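Local coordinates for putative cell wall hydrolase phosphatase-associated protein (Clostridioides difficile, PDB 7CFL) that probably acts as a cysteine-type peptidase of the NlpC/P60 (C40) family, the catalytic domain of an autolysin that degrades the bacterial cell wall, at residues 37-40 and 46-49; 56-61 and 65-70; 71-76 and 120-125; 94-99 and 106-111. All blocks are in the same frame, centred on the assembly; numbering follows the deposited sequence. Where two conformers were deposited one is given.

Contact 1 (37-40 and 46-49); sequences NSFD and QYVM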
loop_
_atom_site.group_PDB
_atom_site.type_symbol
_atom_site.label_atom_id
_atom_site.label_comp_id
_atom_site.label_asym_id
_atom_site.label_seq_id
_atom_site.Cartn_x
_atom_site.Cartn_y
_atom_site.Cartn_z
ATOM N N ASN A 37 14.589 -7.812 0.168
ATOM C CA ASN A 37 15.308 -7.211 1.327
ATOM C C ASN A 37 14.989 -5.725 1.484
ATOM O O ASN A 37 15.145 -5.224 2.612
ATOM C CB ASN A 37 16.822 -7.383 1.200
ATOM C CG ASN A 37 17.185 -8.827 0.949
ATOM O OD1 ASN A 37 16.636 -9.724 1.586
ATOM N ND2 ASN A 37 18.074 -9.055 -0.003
ATOM N N SER A 38 14.580 -5.057 0.403
ATOM C CA SER A 38 14.325 -3.595 0.351
ATOM C C SER A 38 13.132 -3.350 -0.585
ATOM O O SER A 38 12.866 -4.204 -1.459
ATOM C CB SER A 38 15.544 -2.827 -0.070
ATOM O OG SER A 38 15.916 -3.162 -1.391
ATOM N N PHE A 39 12.447 -2.224 -0.427
ATOM C CA PHE A 39 11.172 -1.977 -1.142
ATOM C C PHE A 39 10.937 -0.486 -1.362
ATOM O O PHE A 39 11.311 0.310 -0.530
ATOM C CB PHE A 39 9.987 -2.511 -0.335
ATOM C CG PHE A 39 10.050 -3.974 0.023
ATOM C CD1 PHE A 39 9.665 -4.941 -0.882
ATOM C CD2 PHE A 39 10.532 -4.392 1.259
ATOM C CE1 PHE A 39 9.711 -6.288 -0.542
ATOM C CE2 PHE A 39 10.604 -5.742 1.583
ATOM C CZ PHE A 39 10.213 -6.690 0.674
ATOM N N ASP A 40 10.193 -0.155 -2.420
ATOM C CA ASP A 40 9.465 1.130 -2.495
ATOM C C ASP A 40 7.990 0.783 -2.249
ATOM O O ASP A 40 7.669 -0.409 -2.016
ATOM C CB ASP A 40 9.804 1.913 -3.764
ATOM C CG ASP A 40 9.381 1.279 -5.078
ATOM O OD1 ASP A 40 8.446 0.437 -5.066
ATOM O OD2 ASP A 40 10.010 1.626 -6.118
ATOM N N GLN A 46 3.314 -4.998 -4.642
ATOM C CA GLN A 46 3.493 -6.048 -5.673
ATOM C C GLN A 46 4.059 -7.322 -5.031
ATOM O O GLN A 46 3.570 -8.413 -5.350
ATOM C CB GLN A 46 4.342 -5.566 -6.848
ATOM C CG GLN A 46 4.177 -6.433 -8.083
ATOM C CD GLN A 46 5.152 -6.051 -9.161
ATOM O OE1 GLN A 46 6.373 -6.063 -8.928
ATOM N NE2 GLN A 46 4.648 -5.807 -10.350
ATOM N N TYR A 47 5.188 -7.219 -4.320
ATOM C CA TYR A 47 5.893 -8.392 -3.763
ATOM C C TYR A 47 4.992 -9.165 -2.785
ATOM O O TYR A 47 4.873 -10.429 -2.853
ATOM C CB TYR A 47 7.161 -7.912 -3.071
ATOM C CG TYR A 47 7.969 -9.025 -2.450
ATOM C CD1 TYR A 47 8.837 -9.810 -3.206
ATOM C CD2 TYR A 47 7.904 -9.262 -1.088
ATOM C CE1 TYR A 47 9.588 -10.814 -2.614
ATOM C CE2 TYR A 47 8.643 -10.254 -0.482
ATOM C CZ TYR A 47 9.505 -11.023 -1.245
ATOM O OH TYR A 47 10.245 -11.980 -0.625
ATOM N N VAL A 48 4.298 -8.423 -1.911
ATOM C CA VAL A 48 3.423 -9.056 -0.889
ATOM C C VAL A 48 2.324 -9.829 -1.636
ATOM O O VAL A 48 2.081 -10.982 -1.276
ATOM C CB VAL A 48 2.835 -8.010 0.083
ATOM C CG1 VAL A 48 1.592 -8.537 0.812
ATOM C CG2 VAL A 48 3.880 -7.501 1.061
ATOM N N MET A 49 1.632 -9.194 -2.582
ATOM C CA MET A 49 0.524 -9.834 -3.342
ATOM C C MET A 49 1.000 -11.091 -4.075
ATOM O O MET A 49 0.303 -12.124 -4.021
ATOM C CB MET A 49 -0.107 -8.831 -4.311
ATOM C CG MET A 49 -1.062 -7.825 -3.612
ATOM S SD MET A 49 -2.346 -8.611 -2.577
ATOM C CE MET A 49 -2.808 -7.165 -1.623
#

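Contact 2 (56-61 and 65-70); sequences SIPRVS and SKYGTY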
loop_
_atom_site.group_PDB
_atom_site.type_symbol
_atom_site.label_atom_id
_atom_site.label_comp_id
_atom_site.label_asym_id
_atom_site.label_seq_id
_atom_site.Cartn_x
_atom_site.Cartn_y
_atom_site.Cartn_z
ATOM N N SER A 56 -1.044 -11.084 -9.127
ATOM C CA SER A 56 -0.206 -10.158 -9.922
ATOM C C SER A 56 -0.877 -8.791 -9.968
ATOM O O SER A 56 -2.034 -8.700 -10.485
ATOM C CB SER A 56 0.038 -10.683 -11.310
ATOM O OG SER A 56 0.666 -11.961 -11.263
ATOM N N ILE A 57 -0.214 -7.767 -9.431
ATOM C CA ILE A 57 -0.659 -6.351 -9.604
ATOM C C ILE A 57 0.424 -5.588 -10.359
ATOM O O ILE A 57 1.614 -6.019 -10.375
ATOM C CB ILE A 57 -1.020 -5.700 -8.255
ATOM C CG1 ILE A 57 0.218 -5.310 -7.450
ATOM C CG2 ILE A 57 -1.988 -6.593 -7.471
ATOM C CD1 ILE A 57 -0.047 -4.807 -6.052
ATOM N N PRO A 58 0.061 -4.432 -10.955
ATOM C CA PRO A 58 1.025 -3.556 -11.624
ATOM C C PRO A 58 2.187 -3.113 -10.734
ATOM O O PRO A 58 2.100 -3.146 -9.525
ATOM C CB PRO A 58 0.206 -2.316 -12.019
ATOM C CG PRO A 58 -1.205 -2.859 -12.187
ATOM C CD PRO A 58 -1.321 -3.936 -11.129
ATOM N N ARG A 59 3.290 -2.742 -11.391
ATOM C CA ARG A 59 4.530 -2.328 -10.694
ATOM C C ARG A 59 4.370 -0.997 -9.969
ATOM O O ARG A 59 4.800 -0.979 -8.809
ATOM C CB ARG A 59 5.706 -2.262 -11.662
ATOM C CG ARG A 59 7.006 -1.777 -11.027
ATOM C CD ARG A 59 7.433 -2.642 -9.857
ATOM N NE ARG A 59 8.637 -2.193 -9.176
ATOM C CZ ARG A 59 8.698 -1.264 -8.215
ATOM N NH1 ARG A 59 7.606 -0.627 -7.790
ATOM N NH2 ARG A 59 9.873 -0.996 -7.661
ATOM N N VAL A 60 3.805 0.053 -10.592
ATOM C CA VAL A 60 3.866 1.422 -9.987
ATOM C C VAL A 60 2.502 1.780 -9.390
ATOM O O VAL A 60 1.468 1.254 -9.863
ATOM C CB VAL A 60 4.385 2.512 -10.948
ATOM C CG1 VAL A 60 5.774 2.172 -11.473
ATOM C CG2 VAL A 60 3.430 2.776 -12.087
ATOM N N SER A 61 2.525 2.690 -8.428
ATOM C CA SER A 61 1.331 3.052 -7.618
ATOM C C SER A 61 0.188 3.547 -8.517
ATOM O O SER A 61 -0.940 3.049 -8.307
ATOM C CB SER A 61 1.673 4.028 -6.518
ATOM O OG SER A 61 2.137 5.268 -7.022
ATOM N N SER A 65 -3.449 1.695 -8.869
ATOM C CA SER A 65 -4.680 2.506 -8.600
ATOM C C SER A 65 -5.759 2.280 -9.655
ATOM O O SER A 65 -6.926 2.745 -9.404
ATOM C CB SER A 65 -4.331 3.989 -8.473
ATOM O OG SER A 65 -5.452 4.752 -8.031
ATOM N N LYS A 66 -5.426 1.741 -10.831
ATOM C CA LYS A 66 -6.409 1.551 -11.945
ATOM C C LYS A 66 -6.764 0.062 -12.067
ATOM O O LYS A 66 -7.390 -0.306 -13.075
ATOM C CB LYS A 66 -5.799 2.072 -13.254
ATOM C CG LYS A 66 -5.539 3.570 -13.304
ATOM C CD LYS A 66 -4.998 4.056 -14.642
ATOM C CE LYS A 66 -3.490 4.185 -14.674
ATOM N NZ LYS A 66 -2.997 4.736 -15.960
ATOM N N TYR A 67 -6.293 -0.784 -11.131
ATOM C CA TYR A 67 -6.362 -2.261 -11.272
ATOM C C TYR A 67 -7.308 -2.853 -10.226
ATOM O O TYR A 67 -7.145 -2.593 -9.044
ATOM C CB TYR A 67 -4.954 -2.883 -11.178
ATOM C CG TYR A 67 -4.972 -4.388 -11.274
ATOM C CD1 TYR A 67 -5.125 -5.038 -12.498
ATOM C CD2 TYR A 67 -4.926 -5.174 -10.134
ATOM C CE1 TYR A 67 -5.212 -6.421 -12.577
ATOM C CE2 TYR A 67 -5.012 -6.560 -10.205
ATOM C CZ TYR A 67 -5.124 -7.191 -11.426
ATOM O OH TYR A 67 -5.220 -8.560 -11.451
ATOM N N GLY A 68 -8.244 -3.688 -10.663
ATOM C CA GLY A 68 -9.127 -4.423 -9.749
ATOM C C GLY A 68 -10.380 -3.612 -9.461
ATOM O O GLY A 68 -10.633 -2.609 -10.136
ATOM N N THR A 69 -11.089 -4.019 -8.427
ATOM C CA THR A 69 -12.453 -3.513 -8.113
ATOM C C THR A 69 -12.300 -2.203 -7.339
ATOM O O THR A 69 -11.657 -2.221 -6.269
ATOM C CB THR A 69 -13.263 -4.551 -7.322
ATOM O OG1 THR A 69 -13.261 -5.788 -8.046
ATOM C CG2 THR A 69 -14.698 -4.089 -7.107
ATOM N N TYR A 70 -12.914 -1.117 -7.808
ATOM C CA TYR A 70 -12.946 0.143 -7.032
ATOM C C TYR A 70 -13.684 -0.121 -5.703
ATOM O O TYR A 70 -14.744 -0.817 -5.676
ATOM C CB TYR A 70 -13.573 1.299 -7.822
ATOM C CG TYR A 70 -13.700 2.555 -7.012
ATOM C CD1 TYR A 70 -12.786 3.595 -7.112
ATOM C CD2 TYR A 70 -14.795 2.719 -6.163
ATOM C CE1 TYR A 70 -12.929 4.747 -6.350
ATOM C CE2 TYR A 70 -14.918 3.841 -5.372
ATOM C CZ TYR A 70 -14.009 4.873 -5.492
ATOM O OH TYR A 70 -14.206 5.973 -4.711
#

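Contact 3 (71-76 and 120-125); sequences VNRGDL and SNINSS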
loop_
_atom_site.group_PDB
_atom_site.type_symbol
_atom_site.label_atom_id
_atom_site.label_comp_id
_atom_site.label_asym_id
_atom_site.label_seq_id
_atom_site.Cartn_x
_atom_site.Cartn_y
_atom_site.Cartn_z
ATOM N N VAL A 71 -13.135 0.429 -4.624
ATOM C CA VAL A 71 -13.705 0.340 -3.245
ATOM C C VAL A 71 -13.882 1.759 -2.698
ATOM O O VAL A 71 -12.939 2.568 -2.817
ATOM C CB VAL A 71 -12.786 -0.507 -2.344
ATOM C CG1 VAL A 71 -13.296 -0.560 -0.908
ATOM C CG2 VAL A 71 -12.559 -1.912 -2.911
ATOM N N ASN A 72 -15.067 2.087 -2.156
ATOM C CA ASN A 72 -15.242 3.369 -1.421
ATOM C C ASN A 72 -14.432 3.313 -0.119
ATOM O O ASN A 72 -14.419 2.273 0.518
ATOM C CB ASN A 72 -16.716 3.662 -1.111
ATOM C CG ASN A 72 -17.488 4.120 -2.325
ATOM O OD1 ASN A 72 -18.478 3.495 -2.703
ATOM N ND2 ASN A 72 -17.039 5.198 -2.945
ATOM N N ARG A 73 -13.954 4.460 0.355
ATOM C CA ARG A 73 -13.132 4.537 1.595
ATOM C C ARG A 73 -13.954 3.997 2.782
ATOM O O ARG A 73 -13.370 3.421 3.652
ATOM C CB ARG A 73 -12.637 5.968 1.820
ATOM C CG ARG A 73 -11.824 6.162 3.095
ATOM C CD ARG A 73 -11.302 7.580 3.219
ATOM N NE ARG A 73 -10.680 7.851 4.505
ATOM C CZ ARG A 73 -9.913 8.911 4.779
ATOM N NH1 ARG A 73 -9.678 9.839 3.859
ATOM N NH2 ARG A 73 -9.365 9.026 5.979
ATOM N N GLY A 74 -15.289 4.202 2.849
ATOM C CA GLY A 74 -16.093 3.642 3.954
ATOM C C GLY A 74 -16.253 2.115 3.934
ATOM O O GLY A 74 -16.678 1.558 4.970
ATOM N N ASP A 75 -15.942 1.443 2.818
ATOM C CA ASP A 75 -16.128 -0.019 2.575
ATOM C C ASP A 75 -14.777 -0.754 2.572
ATOM O O ASP A 75 -14.754 -1.929 2.148
ATOM C CB ASP A 75 -16.806 -0.258 1.222
ATOM C CG ASP A 75 -17.303 -1.681 0.981
ATOM O OD1 ASP A 75 -16.856 -2.293 -0.059
ATOM O OD2 ASP A 75 -18.141 -2.171 1.815
ATOM N N LEU A 76 -13.686 -0.124 3.003
ATOM C CA LEU A 76 -12.345 -0.792 3.019
ATOM C C LEU A 76 -12.399 -2.078 3.844
ATOM O O LEU A 76 -12.984 -2.070 4.951
ATOM C CB LEU A 76 -11.314 0.167 3.592
ATOM C CG LEU A 76 -10.839 1.254 2.633
ATOM C CD1 LEU A 76 -9.993 2.292 3.356
ATOM C CD2 LEU A 76 -10.030 0.642 1.500
ATOM N N SER A 120 0.866 2.781 9.495
ATOM C CA SER A 120 0.367 4.170 9.622
ATOM C C SER A 120 -1.154 4.114 9.471
ATOM O O SER A 120 -1.655 3.078 8.973
ATOM C CB SER A 120 0.948 5.100 8.601
ATOM O OG SER A 120 2.357 5.000 8.545
ATOM N N ASN A 121 -1.826 5.165 9.928
ATOM C CA ASN A 121 -3.304 5.267 9.941
ATOM C C ASN A 121 -3.758 6.217 8.815
ATOM O O ASN A 121 -3.371 7.385 8.787
ATOM C CB ASN A 121 -3.795 5.664 11.331
ATOM C CG ASN A 121 -5.248 5.302 11.495
ATOM O OD1 ASN A 121 -6.098 5.982 10.939
ATOM N ND2 ASN A 121 -5.512 4.185 12.164
ATOM N N ILE A 122 -4.610 5.742 7.920
ATOM C CA ILE A 122 -5.112 6.558 6.773
ATOM C C ILE A 122 -5.972 7.732 7.293
ATOM O O ILE A 122 -6.200 8.654 6.495
ATOM C CB ILE A 122 -5.841 5.654 5.755
ATOM C CG1 ILE A 122 -7.250 5.266 6.215
ATOM C CG2 ILE A 122 -4.985 4.431 5.403
ATOM C CD1 ILE A 122 -7.990 4.405 5.239
ATOM N N ASN A 123 -6.399 7.733 8.567
ATOM C CA ASN A 123 -7.262 8.789 9.159
ATOM C C ASN A 123 -6.405 9.863 9.833
ATOM O O ASN A 123 -6.973 10.912 10.220
ATOM C CB ASN A 123 -8.298 8.231 10.138
ATOM C CG ASN A 123 -9.215 7.222 9.486
ATOM O OD1 ASN A 123 -9.804 7.509 8.443
ATOM N ND2 ASN A 123 -9.364 6.058 10.108
ATOM N N SER A 124 -5.097 9.639 9.960
ATOM C CA SER A 124 -4.147 10.637 10.506
ATOM C C SER A 124 -4.206 11.881 9.614
ATOM O O SER A 124 -4.502 11.735 8.409
ATOM C CB SER A 124 -2.755 10.086 10.588
ATOM O OG SER A 124 -2.201 10.049 9.290
ATOM N N SER A 125 -3.933 13.055 10.178
ATOM C CA SER A 125 -3.985 14.352 9.457
ATOM C C SER A 125 -3.155 14.256 8.172
ATOM O O SER A 125 -3.651 14.717 7.124
ATOM C CB SER A 125 -3.552 15.506 10.331
ATOM O OG SER A 125 -2.198 15.375 10.740
HETATM O O HOH W 1 -11.146 6.010 6.606
#

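Contact 4 (94-99 and 106-111); sequences VSHVGI and MIHASS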
loop_
_atom_site.group_PDB
_atom_site.type_symbol
_atom_site.label_atom_id
_atom_site.label_comp_id
_atom_site.label_asym_id
_atom_site.label_seq_id
_atom_site.Cartn_x
_atom_site.Cartn_y
_atom_site.Cartn_z
ATOM N N VAL A 94 -1.594 9.733 -8.314
ATOM C CA VAL A 94 -1.271 8.730 -7.267
ATOM C C VAL A 94 0.254 8.511 -7.259
ATOM O O VAL A 94 0.825 8.300 -8.336
ATOM C CB VAL A 94 -2.040 7.422 -7.499
ATOM C CG1 VAL A 94 -1.507 6.298 -6.623
ATOM C CG2 VAL A 94 -3.548 7.617 -7.301
ATOM N N SER A 95 0.855 8.609 -6.081
ATOM C CA SER A 95 2.318 8.491 -5.843
ATOM C C SER A 95 2.648 7.562 -4.654
ATOM O O SER A 95 3.865 7.353 -4.377
ATOM C CB SER A 95 2.889 9.867 -5.628
ATOM O OG SER A 95 2.208 10.534 -4.571
ATOM N N HIS A 96 1.639 7.021 -3.957
ATOM C CA HIS A 96 1.856 6.151 -2.772
ATOM C C HIS A 96 0.726 5.126 -2.662
ATOM O O HIS A 96 -0.406 5.359 -3.172
ATOM C CB HIS A 96 2.028 6.996 -1.498
ATOM C CG HIS A 96 2.627 6.244 -0.356
ATOM N ND1 HIS A 96 3.952 5.785 -0.365
ATOM C CD2 HIS A 96 2.088 5.848 0.817
ATOM C CE1 HIS A 96 4.188 5.164 0.771
ATOM N NE2 HIS A 96 3.052 5.183 1.516
ATOM N N VAL A 97 1.026 4.001 -2.042
ATOM C CA VAL A 97 0.076 2.868 -1.872
ATOM C C VAL A 97 0.468 2.133 -0.598
ATOM O O VAL A 97 1.691 1.955 -0.333
ATOM C CB VAL A 97 0.087 1.915 -3.089
ATOM C CG1 VAL A 97 1.469 1.320 -3.390
ATOM C CG2 VAL A 97 -0.890 0.778 -2.951
ATOM N N GLY A 98 -0.527 1.623 0.095
ATOM C CA GLY A 98 -0.418 0.755 1.269
ATOM C C GLY A 98 -1.454 -0.339 1.195
ATOM O O GLY A 98 -2.344 -0.271 0.307
ATOM N N ILE A 99 -1.333 -1.325 2.069
ATOM C CA ILE A 99 -2.282 -2.463 2.184
ATOM C C ILE A 99 -3.112 -2.197 3.422
ATOM O O ILE A 99 -2.568 -2.073 4.509
ATOM C CB ILE A 99 -1.576 -3.834 2.266
ATOM C CG1 ILE A 99 -0.672 -4.068 1.055
ATOM C CG2 ILE A 99 -2.576 -4.958 2.465
ATOM C CD1 ILE A 99 0.232 -5.278 1.169
ATOM N N MET A 106 -2.819 0.935 7.782
ATOM C CA MET A 106 -2.283 0.254 6.590
ATOM C C MET A 106 -0.823 -0.107 6.864
ATOM O O MET A 106 -0.160 0.601 7.651
ATOM C CB MET A 106 -2.323 1.134 5.339
ATOM C CG MET A 106 -1.573 2.469 5.495
ATOM S SD MET A 106 -1.558 3.372 3.962
ATOM C CE MET A 106 -0.732 4.874 4.443
ATOM N N ILE A 107 -0.392 -1.166 6.226
ATOM C CA ILE A 107 1.061 -1.488 6.187
ATOM C C ILE A 107 1.616 -0.979 4.852
ATOM O O ILE A 107 0.994 -1.188 3.822
ATOM C CB ILE A 107 1.331 -2.971 6.454
ATOM C CG1 ILE A 107 2.851 -3.273 6.563
ATOM C CG2 ILE A 107 0.695 -3.843 5.390
ATOM C CD1 ILE A 107 3.120 -4.565 7.288
ATOM N N HIS A 108 2.841 -0.427 4.861
ATOM C CA HIS A 108 3.403 0.193 3.639
ATOM C C HIS A 108 4.903 0.370 3.798
ATOM O O HIS A 108 5.397 0.397 4.934
ATOM C CB HIS A 108 2.718 1.523 3.272
ATOM C CG HIS A 108 2.815 2.597 4.298
ATOM N ND1 HIS A 108 3.075 3.918 3.968
ATOM C CD2 HIS A 108 2.755 2.558 5.643
ATOM C CE1 HIS A 108 3.114 4.642 5.063
ATOM N NE2 HIS A 108 2.922 3.837 6.100
ATOM N N ALA A 109 5.532 0.639 2.679
ATOM C CA ALA A 109 6.970 0.965 2.648
ATOM C C ALA A 109 7.034 2.504 2.674
ATOM O O ALA A 109 6.802 3.139 1.620
ATOM C CB ALA A 109 7.528 0.386 1.411
ATOM N N SER A 110 7.236 3.105 3.840
ATOM C CA SER A 110 7.096 4.568 4.017
ATOM C C SER A 110 8.403 5.236 3.599
ATOM O O SER A 110 9.434 4.939 4.222
ATOM C CB SER A 110 6.728 4.935 5.415
ATOM O OG SER A 110 6.979 6.310 5.617
ATOM N N SER A 111 8.345 6.183 2.665
ATOM C CA SER A 111 9.472 7.103 2.366
ATOM C C SER A 111 9.397 8.368 3.240
ATOM O O SER A 111 10.135 9.325 2.940
ATOM C CB SER A 111 9.502 7.418 0.910
ATOM O OG SER A 111 8.458 8.309 0.584
HETATM O O HOH W 2 7.156 6.580 -1.225
HETATM O O HOH W 3 3.610 0.274 0.369
#

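Contact 1 (37-40 and 46-49)
Phe39 and Tyr47 bring their rings together where the loop leading into helix 41-53 lies beside the helix's first turns, and this pair makes the whole contact between 37-40 and 46-49. Tyr47 can be followed outward from the helix. Its CB already lies 3.9 Å from Phe39 CE1. Because CG is anti to the backbone N (chi1 180°), the ring leaves the helix in the direction of the loop, and CG sits 3.8 Å from the same Phe39 CE1. The closest approach comes one atom further on, with Tyr47 CD2 at 3.5 Å from Phe39 CE1. Beyond it, Tyr47 CE2 is shared between Phe39 CE1 and Phe39 CZ, 4.1 Å from each. Seen from Phe39, CD2 arrives at the ring edge, near the ring plane. The two planes are inclined at 53° with centroids 5.4 Å apart, so the rings meet obliquely. This stretch of loop belongs to the NlpC/P60 catalytic domain and delivers the chain to the helix start: Asp40 is the N-cap of helix 41-53, its OD1 accepting from Gly43 N and pairing with Arg59 in a salt bridge, while OD2 takes the N-H of Gly32. Backbone bonds from Phe39 to Pro28 and Val30 hold the loop. Phe39 is buried, with CG beside its backbone N (chi1 -57°), which carries the ring toward the helix; Tyr47 remains partly exposed and also touches Pro36.

Contact 2 (56-61 and 65-70)
Pro58 and Tyr67 form a small apolar contact between the two loops that flank the short helix 61-64, and a backbone bond between Ser61 and Ser65 closes the bend at the helix. Pro58 CD comes to 3.7 Å from Tyr67 CG, with Pro58 CG lying 3.9 Å from Tyr67 CB, so the proline meets the root of the tyrosine side chain. Further out, Ile57 CG2 reaches Tyr67 CE2 at 4.1 Å, the two side chains crossing at about a right angle. The phenol oxygen, Tyr67 OH, ends 3.3 Å from Ser56 O. This succession follows from the Tyr67 first torsion, with CG anti to the backbone N (chi1 178°), which runs the ring alongside residues 58, 57 and 56 in turn. At the other end, Ser65 N donates to Ser61 O over 2.9 Å with an angle of 147° at the hydrogen. Ser65 OG turns instead to Asn133, and Ser65 O accepts from Arg135, tying the bend to strand 131-136. Since the donor lies four residues after the acceptor, the Ser65-Ser61 bond is an alpha-helical one (i+4 to i), here spanning the single turn of helix 61-64 between helix 41-53 and the sheet of the NlpC/P60 domain.

Contact 3 (71-76 and 120-125)
The type I beta turn Asn121-Ser124, at the end of the edge strand 118-121, receives Arg73 on Asn123 and Leu76 on Ile122. Arg73 NH2 donates to Asn123 OD1 over 2.9 Å at 159°, and the oxygen lies in the guanidinium plane. The amide and guanidinium planes are only 15° apart. A fully extended arginine chain, starting with CG anti to the backbone N (chi1 178°), spans the distance. Water 1 completes a second route at the same edge: it accepts from Arg73 NE at 2.8 Å and donates to Asn123 OD1 at 2.7 Å, so OD1 is gripped twice and the rotation of the guanidinium is restrained. Arg73 NH2 also bonds Ser128. The turn is itself braced, for Asn121 OD1 accepts from Asn123 N at 3.0 Å, an Asx turn, while Asn121 O takes both the N-H and the hydroxyl of Ser124, the N-cap of helix 125-128. On the inner side, Leu76 CD1 and Ile122 CD1 meet tip to tip at 3.5 Å, tighter than usual for carbons. Both side chains also rest on Tyr100 of the central sheet, with Leu76 reaching Val82 and Ile122 reaching Phe84.

Contact 4 (94-99 and 106-111)
His96 NE2 and His108 ND1 share a hydrogen bond of 2.8 Å, nearly straight at 168°. Each ring offers its edge, with the partner nitrogen close to its plane, and the planes stand 80° apart. His108 is put there by a first torsion that sets CG between the backbone N and the carbonyl carbon (chi1 61°). Its ring is then sandwiched: Met106 CE lies 3.9 Å above the centre of one face, while Ser110 N is over the opposite face toward the rim. Its NE2 is bonded to Ser120 OG, so both ring nitrogens are engaged and the ring's rotation is fixed. His96 CE1 also lies 3.4 Å from Ala109 O, at the ring edge. His96 touches Cys41 as well, and the trio is consistent with the Cys-His-His triad of many NlpC/P60 peptidases, with His108 probably the residue that orients His96. The backbone supporting them is a beta hairpin. Ile99 and Ile107 form an antiparallel hydrogen-bonded pair, Ile99 N to Ile107 O and Ile107 N to Ile99 O both measuring 2.9 Å. Further along, the strands are bridged by water 3, which donates to Val97 O at 2.6 Å and accepts from Ala109 N at 3.0 Å. A classic beta bulge at Ser95 and His96, opposite Phe84, links the hairpin to strand 81-84. On its other side strand 105-110 pairs with 118-121, while Val97 and Ile99 pack on helix 41-53.

From the N terminus, contact 1 comes first, closing the short run from the loop into helix 41-53. Contact 2 follows in series, closing around helix 61-64, and is joined to contact 1 by Gln46 reaching Ile57 O. Its second segment adjoins the first of contact 3, whose long closure ties the loop after strand 69-71 to the end of strand 118-121. Contact 4, the central hairpin, falls within that span and meets contact 3 through neighbouring strands. It also packs against contact 1 through Val48 and Ile99 and against contact 2 through Ser61, thereby joining the helical part to the six-stranded sheet.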